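PDB 4JG9: lipoprotein from Bacillus anthracis, which is of unknown function but is probably a lipid-anchored protein of the cell envelope, and may bind lipid. Local coordinates for residues T115-L120 with G153-N158; E73-A78 with P97-G102; W130-T135 with L143-S148; L47-D52 with E163-Q168. All coordinates share one frame; numbering follows the deposited sequence.

In the fold
Two antiparallel sheets face each other: interactions 2 and 3 link elements of both, interaction 1 joins next-but-one strands of one sheet, and interaction 4 lays a 3-10 segment on that sheet. Interactions 1 and 3 adjoin, their centres 14 Å apart; Pro118 CD lies 3.6 Å from Trp130 CH2, and both contacts also meet the second subunit. Interaction 4 flanks interaction 1 on strands 153-161 and 164-173, with centres 12 Å apart. At the other side of the chain's centre from interaction 1 sits interaction 2, about 19 Å away between centres. It is joined to interaction 4 by a salt bridge, Lys74 NZ to Asp167 OD2 at 3.1 Å. Along the chain, interaction 4 encloses the others.

Interaction 1: residues T115-L120 with G153-N158; sequences TPTPLL and GLWVLN
Thr117 OG1 has two partners: it accepts a hydrogen bond from the backbone N of Asn40 of the second subunit, and it donates a weak one to Pro118 O, 3.3 Å away in its own segment. With OG1 set opposite the backbone N (chi1 -172°), the methyl CG2 falls between N and the carbonyl carbon and is aimed at residues 153-158. There CG2 comes within 3.9 Å of Trp155 CZ3, on the six-membered ring of the indole. The approach is oblique to the ring, and the nitrogen end of the indole lies on the far side, where NE1 is hydrogen-bonded to Ser151 O. The Thr117 side chain is thus divided, hydroxyl to the subunit interface and methyl to the aromatic ring.

Two residues on, a purely apolar contact takes over. Leu119 CD2 meets Leu157 CD1 at 4.1 Å, the two side chains roughly perpendicular. The chi1 of 42° places Leu119 CG between the backbone N and the carbonyl carbon and sends its branch across the gap, which measures 9.4 Å between Leu119 CA and Leu157 CA. Ile106 packs against Leu119 from the strand between, and Met147 touches it from the other sheet.

The backbone evidence agrees: Thr117 pairs with Ala108 and Leu154 with Gln111, just past the end of strand 102-110, with which strand 153-161 pairs; the separation of the two segments is about twice the usual spacing of strands. This is a next-but-one-strand contact on the buried face of an antiparallel beta-sandwich.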
# COMPACT_ATOMS: atom_id res chain seq x y z
N THR A 115 10.88 0.73 -5.95
CA THR A 115 9.67 1.14 -5.25
C THR A 115 8.59 0.06 -5.36
O THR A 115 7.93 -0.06 -6.39
CB THR A 115 9.12 2.42 -5.86
OG1 THR A 115 10.19 3.36 -6.02
CG2 THR A 115 8.09 3.02 -4.96
N PRO A 116 8.39 -0.72 -4.29
CA PRO A 116 7.41 -1.81 -4.34
C PRO A 116 5.99 -1.27 -4.29
O PRO A 116 5.75 -0.16 -3.81
CB PRO A 116 7.70 -2.60 -3.06
CG PRO A 116 8.30 -1.59 -2.13
CD PRO A 116 9.11 -0.66 -3.00
N THR A 117 5.06 -2.01 -4.85
CA THR A 117 3.68 -1.60 -4.86
C THR A 117 2.79 -2.82 -4.79
O THR A 117 3.17 -3.90 -5.20
CB THR A 117 3.33 -0.79 -6.12
OG1 THR A 117 2.02 -0.24 -5.99
CG2 THR A 117 3.39 -1.65 -7.34
N PRO A 118 1.61 -2.64 -4.23
CA PRO A 118 0.61 -3.70 -4.20
C PRO A 118 -0.18 -3.67 -5.49
O PRO A 118 -0.33 -2.61 -6.07
CB PRO A 118 -0.28 -3.30 -3.03
CG PRO A 118 -0.13 -1.83 -2.93
CD PRO A 118 1.29 -1.56 -3.29
N LEU A 119 -0.69 -4.80 -5.93
CA LEU A 119 -1.56 -4.78 -7.05
C LEU A 119 -2.90 -5.38 -6.74
O LEU A 119 -3.67 -5.51 -7.67
CB LEU A 119 -0.91 -5.43 -8.27
CG LEU A 119 -0.12 -6.72 -8.12
CD1 LEU A 119 -1.01 -7.87 -7.68
CD2 LEU A 119 0.56 -7.05 -9.43
N LEU A 120 -3.25 -5.76 -5.54
CA LEU A 120 -4.59 -6.32 -5.44
C LEU A 120 -5.69 -5.27 -5.28
O LEU A 120 -5.58 -4.37 -4.48
CB LEU A 120 -4.66 -7.40 -4.36
CG LEU A 120 -3.84 -8.65 -4.66
CD1 LEU A 120 -3.72 -9.50 -3.41
CD2 LEU A 120 -4.47 -9.44 -5.79
N GLY A 153 4.99 -2.18 -19.26
CA GLY A 153 6.37 -2.60 -19.20
C GLY A 153 6.48 -3.93 -18.47
O GLY A 153 5.47 -4.58 -18.21
N LEU A 154 7.70 -4.31 -18.11
CA LEU A 154 7.91 -5.54 -17.36
C LEU A 154 7.82 -5.26 -15.86
O LEU A 154 8.30 -4.23 -15.35
CB LEU A 154 9.27 -6.15 -17.72
CG LEU A 154 9.48 -6.61 -19.18
CD1 LEU A 154 10.92 -7.03 -19.44
CD2 LEU A 154 8.55 -7.76 -19.50
N TRP A 155 7.17 -6.19 -15.17
CA TRP A 155 6.98 -6.13 -13.73
C TRP A 155 7.35 -7.49 -13.16
O TRP A 155 6.98 -8.52 -13.73
CB TRP A 155 5.51 -5.85 -13.40
CG TRP A 155 5.06 -4.46 -13.75
CD1 TRP A 155 4.67 -4.01 -14.97
CD2 TRP A 155 4.96 -3.34 -12.86
NE1 TRP A 155 4.34 -2.68 -14.90
CE2 TRP A 155 4.51 -2.24 -13.61
CE3 TRP A 155 5.22 -3.16 -11.49
CZ2 TRP A 155 4.30 -0.98 -13.05
CZ3 TRP A 155 5.01 -1.90 -10.93
CH2 TRP A 155 4.56 -0.83 -11.70
N VAL A 156 8.07 -7.49 -12.05
CA VAL A 156 8.32 -8.73 -11.33
C VAL A 156 7.28 -8.88 -10.22
O VAL A 156 6.95 -7.91 -9.52
CB VAL A 156 9.75 -8.82 -10.76
CG1 VAL A 156 10.02 -7.70 -9.75
CG2 VAL A 156 10.00 -10.21 -10.13
N LEU A 157 6.74 -10.08 -10.08
CA LEU A 157 5.76 -10.36 -9.05
C LEU A 157 6.37 -11.21 -7.95
O LEU A 157 6.63 -12.40 -8.16
CB LEU A 157 4.58 -11.09 -9.67
CG LEU A 157 3.40 -10.27 -10.18
CD1 LEU A 157 3.85 -9.07 -10.95
CD2 LEU A 157 2.51 -11.15 -11.05
N ASN A 158 6.62 -10.62 -6.78
CA ASN A 158 7.18 -11.36 -5.65
C ASN A 158 6.07 -11.94 -4.78
O ASN A 158 5.19 -11.21 -4.34
CB ASN A 158 8.10 -10.48 -4.82
CG ASN A 158 9.18 -9.85 -5.64
OD1 ASN A 158 10.14 -10.51 -6.04
ND2 ASN A 158 9.03 -8.55 -5.94

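Interaction 2: residues E73-A78 with P97-G102; sequences EKIAMA and PEMPTG
A classic beta bulge opens strand 75-78, and its second residue, Ile75, carries the apolar contact to Met99 in the loop that leads into strand 102-110. Lys74 and Ile75 share one partner residue earlier in the chain, which is the mark of the bulge. The Ile75 side chain is drawn out, with CG1 opposite the backbone N (chi1 -167°) and CD1 extended beyond it. Its terminal methyl meets that of Met99, a selenomethionine, flank to flank, neither bond aimed at the other methyl: Ile75 CD1 lies 4.3 Å from Met99 CE. The selenomethionine chain bends once, at chi2 (81°), and this turn directs its end toward the strand although its CB does not point there.

Beside this pair, at the exposed margin, the second contact is looser. Glu73 O stands 4.4 Å from Pro97 CD, a van der Waals approach of a carbonyl oxygen to a proline ring carbon. The total surface buried between the segments, 107 Å², confirms that the direct contact is modest.

Much of the closure comes from a third party. Tyr166 of strand 164-173 touches both Ile75 and Met99 and also forms a cation-pi interaction with Lys74, whose NZ is salt-bridged to Asp167 as well. Ile75 further packs on Trp92 and Phe94 of strand 88-94 and on Ile159 of strand 153-161, while Met99 reaches Val161; the contact ties strand 75-78 of one sheet to the loop entering strand 102-110 of the other.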
# COMPACT_ATOMS: atom_id res chain seq x y z
N GLU A 73 4.70 -26.32 -11.83
CA GLU A 73 4.62 -27.22 -10.69
C GLU A 73 4.60 -26.48 -9.36
O GLU A 73 4.72 -27.08 -8.31
CB GLU A 73 5.76 -28.24 -10.72
CG GLU A 73 5.61 -29.30 -11.80
CD GLU A 73 6.73 -30.33 -11.78
OE1 GLU A 73 7.40 -30.48 -10.74
OE2 GLU A 73 6.93 -31.00 -12.82
N LYS A 74 4.47 -25.16 -9.42
CA LYS A 74 4.41 -24.37 -8.20
C LYS A 74 3.22 -23.43 -8.20
O LYS A 74 2.17 -23.74 -7.66
CB LYS A 74 5.71 -23.60 -8.00
CG LYS A 74 6.90 -24.51 -7.79
CD LYS A 74 8.10 -23.75 -7.26
CE LYS A 74 7.89 -23.33 -5.82
NZ LYS A 74 9.08 -22.61 -5.29
N ILE A 75 3.40 -22.27 -8.81
CA ILE A 75 2.33 -21.30 -8.90
C ILE A 75 2.32 -20.62 -10.26
O ILE A 75 3.36 -20.35 -10.83
CB ILE A 75 2.43 -20.26 -7.77
CG1 ILE A 75 1.15 -19.45 -7.66
CG2 ILE A 75 3.65 -19.37 -7.96
CD1 ILE A 75 1.04 -18.67 -6.37
N ALA A 76 1.13 -20.34 -10.77
CA ALA A 76 1.00 -19.68 -12.06
C ALA A 76 -0.33 -18.96 -12.15
O ALA A 76 -1.24 -19.23 -11.36
CB ALA A 76 1.13 -20.70 -13.19
N MSE A 77 -0.44 -18.04 -13.11
CA MSE A 77 -1.71 -17.39 -13.40
C MSE A 77 -2.14 -17.74 -14.82
O MSE A 77 -1.32 -18.18 -15.63
CB MSE A 77 -1.60 -15.88 -13.25
CG MSE A 77 -0.45 -15.27 -14.04
SE MSE A 77 -0.44 -13.29 -13.99
CE MSE A 77 -1.32 -13.07 -15.71
N ALA A 78 -3.42 -17.57 -15.11
CA ALA A 78 -3.90 -17.77 -16.46
C ALA A 78 -3.16 -16.82 -17.39
O ALA A 78 -2.93 -15.65 -17.05
CB ALA A 78 -5.40 -17.53 -16.54
N PRO A 97 1.73 -29.30 -4.90
CA PRO A 97 0.95 -30.23 -4.06
C PRO A 97 1.25 -30.04 -2.58
O PRO A 97 0.51 -30.54 -1.74
CB PRO A 97 1.43 -31.62 -4.53
CG PRO A 97 2.75 -31.39 -5.15
CD PRO A 97 2.68 -30.01 -5.77
N GLU A 98 2.34 -29.33 -2.28
CA GLU A 98 2.65 -29.00 -0.89
C GLU A 98 2.68 -27.48 -0.66
O GLU A 98 3.54 -26.96 0.05
CB GLU A 98 3.97 -29.65 -0.47
CG GLU A 98 3.82 -31.12 -0.09
CD GLU A 98 5.14 -31.85 -0.01
OE1 GLU A 98 6.09 -31.31 0.61
OE2 GLU A 98 5.24 -32.96 -0.57
N MSE A 99 1.73 -26.78 -1.28
CA MSE A 99 1.59 -25.35 -1.12
C MSE A 99 1.43 -25.02 0.34
O MSE A 99 0.56 -25.57 1.01
CB MSE A 99 0.34 -24.86 -1.85
CG MSE A 99 0.25 -23.34 -1.90
SE MSE A 99 1.34 -22.64 -3.34
CE MSE A 99 1.42 -20.85 -2.68
N PRO A 100 2.26 -24.10 0.86
CA PRO A 100 2.19 -23.72 2.27
C PRO A 100 0.86 -23.07 2.60
O PRO A 100 0.21 -22.49 1.72
CB PRO A 100 3.30 -22.68 2.42
CG PRO A 100 4.17 -22.85 1.22
CD PRO A 100 3.28 -23.32 0.12
N THR A 101 0.44 -23.15 3.85
CA THR A 101 -0.78 -22.51 4.30
C THR A 101 -0.52 -21.05 4.69
O THR A 101 0.52 -20.75 5.28
CB THR A 101 -1.35 -23.24 5.53
OG1 THR A 101 -1.56 -24.62 5.22
CG2 THR A 101 -2.67 -22.60 6.00
N GLY A 102 -1.45 -20.15 4.37
CA GLY A 102 -1.36 -18.77 4.82
C GLY A 102 -2.03 -17.76 3.90
O GLY A 102 -2.48 -18.11 2.81

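Interaction 3: residues W130-T135 with L143-S148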
# COMPACT_ATOMS: atom_id res chain seq x y z
N TRP A 130 -1.78 -5.58 -0.41
CA TRP A 130 -0.62 -6.44 -0.55
C TRP A 130 -1.04 -7.89 -0.53
O TRP A 130 -0.44 -8.75 -1.20
CB TRP A 130 0.37 -6.24 0.61
CG TRP A 130 0.80 -4.82 0.87
CD1 TRP A 130 0.31 -3.99 1.84
CD2 TRP A 130 1.82 -4.09 0.19
NE1 TRP A 130 0.97 -2.78 1.80
CE2 TRP A 130 1.90 -2.81 0.79
CE3 TRP A 130 2.69 -4.39 -0.87
CZ2 TRP A 130 2.80 -1.83 0.36
CZ3 TRP A 130 3.58 -3.41 -1.30
CH2 TRP A 130 3.62 -2.14 -0.68
N THR A 131 -2.07 -8.17 0.28
CA THR A 131 -2.35 -9.52 0.74
C THR A 131 -3.82 -9.91 0.62
O THR A 131 -4.70 -9.10 0.90
CB THR A 131 -1.91 -9.63 2.22
OG1 THR A 131 -0.52 -9.29 2.32
CG2 THR A 131 -2.15 -11.02 2.80
N THR A 132 -4.09 -11.15 0.23
CA THR A 132 -5.47 -11.61 0.14
C THR A 132 -6.09 -11.64 1.52
O THR A 132 -5.36 -11.79 2.51
CB THR A 132 -5.55 -13.02 -0.44
OG1 THR A 132 -4.83 -13.93 0.41
CG2 THR A 132 -4.96 -13.04 -1.86
N SER A 133 -7.41 -11.49 1.62
CA SER A 133 -8.04 -11.60 2.93
C SER A 133 -8.21 -13.05 3.30
O SER A 133 -8.36 -13.39 4.47
CB SER A 133 -9.39 -10.89 3.00
OG SER A 133 -10.32 -11.46 2.10
N ASN A 134 -8.17 -13.92 2.29
CA ASN A 134 -8.38 -15.34 2.55
C ASN A 134 -7.08 -16.11 2.71
O ASN A 134 -6.03 -15.70 2.22
CB ASN A 134 -9.23 -15.95 1.44
CG ASN A 134 -8.51 -15.95 0.11
OD1 ASN A 134 -8.23 -14.89 -0.46
ND2 ASN A 134 -8.24 -17.14 -0.42
N THR A 135 -7.17 -17.24 3.40
CA THR A 135 -6.03 -18.10 3.65
C THR A 135 -6.04 -19.22 2.64
O THR A 135 -7.08 -19.85 2.44
CB THR A 135 -6.14 -18.72 5.05
OG1 THR A 135 -6.26 -17.69 6.04
CG2 THR A 135 -4.94 -19.61 5.35
N LEU A 143 -7.76 -19.73 -7.46
CA LEU A 143 -8.29 -18.53 -6.82
C LEU A 143 -8.26 -17.33 -7.78
O LEU A 143 -7.22 -17.02 -8.36
CB LEU A 143 -7.49 -18.21 -5.54
CG LEU A 143 -7.99 -17.03 -4.69
CD1 LEU A 143 -9.30 -17.36 -3.99
CD2 LEU A 143 -6.95 -16.57 -3.68
N PRO A 144 -9.39 -16.65 -7.94
CA PRO A 144 -9.46 -15.47 -8.80
C PRO A 144 -8.97 -14.23 -8.09
O PRO A 144 -9.37 -13.97 -6.96
CB PRO A 144 -10.95 -15.34 -9.12
CG PRO A 144 -11.66 -16.19 -8.14
CD PRO A 144 -10.68 -16.94 -7.29
N LEU A 145 -8.07 -13.49 -8.72
CA LEU A 145 -7.52 -12.27 -8.16
C LEU A 145 -7.66 -11.13 -9.16
O LEU A 145 -7.30 -11.26 -10.34
CB LEU A 145 -6.04 -12.46 -7.84
CG LEU A 145 -5.72 -13.54 -6.81
CD1 LEU A 145 -4.21 -13.64 -6.61
CD2 LEU A 145 -6.42 -13.23 -5.50
N THR A 146 -8.17 -10.00 -8.69
CA THR A 146 -8.29 -8.84 -9.54
C THR A 146 -7.07 -7.95 -9.37
O THR A 146 -6.75 -7.51 -8.25
CB THR A 146 -9.59 -8.06 -9.26
OG1 THR A 146 -10.71 -8.93 -9.44
CG2 THR A 146 -9.73 -6.88 -10.20
N MSE A 147 -6.37 -7.70 -10.47
CA MSE A 147 -5.11 -6.99 -10.42
C MSE A 147 -5.10 -5.77 -11.32
O MSE A 147 -5.88 -5.69 -12.27
CB MSE A 147 -3.97 -7.90 -10.87
CG MSE A 147 -3.92 -9.23 -10.15
SE MSE A 147 -2.36 -10.31 -10.68
CE MSE A 147 -2.93 -10.81 -12.38
N SER A 148 -4.19 -4.85 -11.03
CA SER A 148 -3.97 -3.70 -11.89
C SER A 148 -2.52 -3.22 -11.73
O SER A 148 -2.03 -3.12 -10.61
CB SER A 148 -4.95 -2.58 -11.55
OG SER A 148 -4.89 -1.53 -12.50
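Leu143, near the start of strand 142-147, meets Asn134, the two side chains arriving from opposite directions. Its CG lies opposite the backbone N (chi1 -175°), an extension that presents both methyls to the amide: Leu143 CD2 is 3.6 Å from Asn134 ND2, and Leu143 CD1 is 3.7 Å from the same nitrogen. These are van der Waals contacts of an amide on methyl groups. Leu143 CD2 also grazes Thr132 CG2, at 4.4 Å.

Leu145, two residues further, makes the closer contact with that threonine. Its CD2 approaches Thr132 CG2 to 3.9 Å, the side chains crossing at about a right angle. Thr132 in turn is fixed by its hydroxyl, since OG1 donates to Asn134 O at 2.8 Å in the carbonyl plane and also bonds to Leu104 N. The bond to Asn134 O spans the corner turned at residues 133 and 134 and so ties together the two residues that receive the leucines.

Leu143 and Leu145 are backbone-paired to Trp92 and Ile90 of strand 88-94, whereas Thr132 is paired to Leu104 of strand 102-110; the contact joins the outermost strand of one sheet to the facing sheet.

Interaction 4: residues L47-D52 with E163-Q168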
# COMPACT_ATOMS: atom_id res chain seq x y z
N LEU A 47 14.74 -5.91 -0.73
CA LEU A 47 15.15 -5.68 -2.10
C LEU A 47 15.95 -6.84 -2.66
O LEU A 47 16.00 -7.06 -3.86
CB LEU A 47 15.93 -4.38 -2.23
CG LEU A 47 15.04 -3.15 -2.42
CD1 LEU A 47 15.88 -1.90 -2.57
CD2 LEU A 47 14.16 -3.34 -3.64
N SER A 48 16.62 -7.57 -1.79
CA SER A 48 17.48 -8.66 -2.27
C SER A 48 16.75 -9.66 -3.16
O SER A 48 17.41 -10.38 -3.90
CB SER A 48 18.14 -9.39 -1.10
OG SER A 48 17.17 -9.95 -0.23
N VAL A 49 15.41 -9.70 -3.12
CA VAL A 49 14.68 -10.60 -4.02
C VAL A 49 14.87 -10.20 -5.47
O VAL A 49 14.61 -11.00 -6.37
CB VAL A 49 13.16 -10.68 -3.73
CG1 VAL A 49 12.91 -11.35 -2.39
CG2 VAL A 49 12.52 -9.30 -3.80
N LEU A 50 15.31 -8.97 -5.71
CA LEU A 50 15.57 -8.50 -7.07
C LEU A 50 16.87 -9.05 -7.67
O LEU A 50 17.09 -8.93 -8.88
CB LEU A 50 15.64 -6.98 -7.11
CG LEU A 50 14.38 -6.19 -6.81
CD1 LEU A 50 14.66 -4.70 -6.96
CD2 LEU A 50 13.25 -6.64 -7.72
N LYS A 51 17.72 -9.62 -6.82
CA LYS A 51 19.11 -9.93 -7.21
C LYS A 51 19.30 -10.74 -8.49
O LYS A 51 20.13 -10.38 -9.34
CB LYS A 51 19.88 -10.56 -6.04
CG LYS A 51 19.40 -11.97 -5.67
CD LYS A 51 20.19 -12.60 -4.52
CE LYS A 51 19.75 -14.05 -4.29
NZ LYS A 51 20.69 -14.82 -3.45
N ASP A 52 18.52 -11.80 -8.66
CA ASP A 52 18.74 -12.71 -9.77
C ASP A 52 17.60 -12.69 -10.77
O ASP A 52 17.45 -13.63 -11.55
CB ASP A 52 18.91 -14.13 -9.25
CG ASP A 52 20.13 -14.28 -8.38
OD1 ASP A 52 21.22 -13.82 -8.79
OD2 ASP A 52 19.98 -14.84 -7.27
N GLU A 163 3.62 -14.63 4.93
CA GLU A 163 4.72 -13.66 5.08
C GLU A 163 6.10 -14.21 4.80
O GLU A 163 7.10 -13.53 5.04
CB GLU A 163 4.68 -12.98 6.46
CG GLU A 163 3.38 -12.27 6.71
CD GLU A 163 3.45 -11.25 7.83
OE1 GLU A 163 4.52 -11.17 8.50
OE2 GLU A 163 2.45 -10.51 8.03
N LYS A 164 6.16 -15.44 4.30
CA LYS A 164 7.41 -16.10 3.92
C LYS A 164 7.54 -16.14 2.40
O LYS A 164 6.58 -16.48 1.70
CB LYS A 164 7.45 -17.51 4.50
CG LYS A 164 8.67 -18.33 4.13
CD LYS A 164 8.54 -19.72 4.73
CE LYS A 164 9.62 -20.65 4.26
NZ LYS A 164 10.93 -20.31 4.87
N TYR A 165 8.71 -15.78 1.88
CA TYR A 165 8.94 -15.76 0.44
C TYR A 165 8.66 -17.12 -0.20
O TYR A 165 9.12 -18.15 0.29
CB TYR A 165 10.37 -15.32 0.13
CG TYR A 165 10.69 -15.28 -1.34
CD1 TYR A 165 10.37 -14.17 -2.12
CD2 TYR A 165 11.31 -16.35 -1.97
CE1 TYR A 165 10.66 -14.13 -3.48
CE2 TYR A 165 11.61 -16.32 -3.33
CZ TYR A 165 11.28 -15.21 -4.07
OH TYR A 165 11.57 -15.18 -5.42
N TYR A 166 7.91 -17.11 -1.29
CA TYR A 166 7.55 -18.36 -1.97
C TYR A 166 8.25 -18.47 -3.31
O TYR A 166 9.00 -19.41 -3.55
CB TYR A 166 6.04 -18.47 -2.17
CG TYR A 166 5.67 -19.78 -2.82
CD1 TYR A 166 5.73 -20.96 -2.11
CD2 TYR A 166 5.30 -19.83 -4.16
CE1 TYR A 166 5.42 -22.17 -2.70
CE2 TYR A 166 4.99 -21.05 -4.77
CZ TYR A 166 5.05 -22.21 -4.02
OH TYR A 166 4.74 -23.41 -4.59
N ASP A 167 7.96 -17.52 -4.19
CA ASP A 167 8.61 -17.45 -5.48
C ASP A 167 8.39 -16.09 -6.13
O ASP A 167 7.82 -15.17 -5.52
CB ASP A 167 8.12 -18.57 -6.40
CG ASP A 167 9.25 -19.15 -7.24
OD1 ASP A 167 10.14 -18.36 -7.65
OD2 ASP A 167 9.29 -20.40 -7.46
N GLN A 168 8.84 -15.96 -7.37
CA GLN A 168 8.68 -14.73 -8.12
C GLN A 168 8.66 -15.03 -9.62
O GLN A 168 9.22 -16.03 -10.06
CB GLN A 168 9.83 -13.77 -7.80
CG GLN A 168 11.16 -14.15 -8.43
CD GLN A 168 12.33 -13.33 -7.90
OE1 GLN A 168 13.48 -13.64 -8.20
NE2 GLN A 168 12.04 -12.32 -7.09
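Gln168 turns its CG between the backbone N and the carbonyl carbon (chi1 75°) and then runs out straight, which carries its amide to the carbonyl of Val49. Tyr165 instead extends opposite its backbone N, bringing its ring within reach of the valine methyl. The motif is a short 3-10 segment, 47-50, lying over strand 164-173 of the antiparallel beta-sandwich; its first turn is closed by Leu50 N to Leu47 O at 2.7 Å.

One hydrogen bond joins the segments, Gln168 NE2 to Val49 O at 3.0 Å, nearly straight at 161° about the hydrogen. The acceptor lies in the amide plane of Gln168, but seen from Val49 the donor stands 42° out of the carbonyl plane. The orientation of the amide is supported by a second bond from NE2, to Asn158 OD1 on strand 153-161; NE2 is therefore shared between two oxygens.

The strand is distorted here by a classic beta bulge, in which Tyr166 and Asp167 both face Ile159. Asp167 OD1 accepts the backbone N of Gln168 at 2.7 Å, on its anti side, which probably steadies the chain just where the glutamine departs. Val49 packs also on Tyr160, and its last contact here is apolar and oblique to the aromatic ring: Val49 CG1 sits 3.7 Å from Tyr165 CE1 and 3.8 Å from Tyr165 CD1.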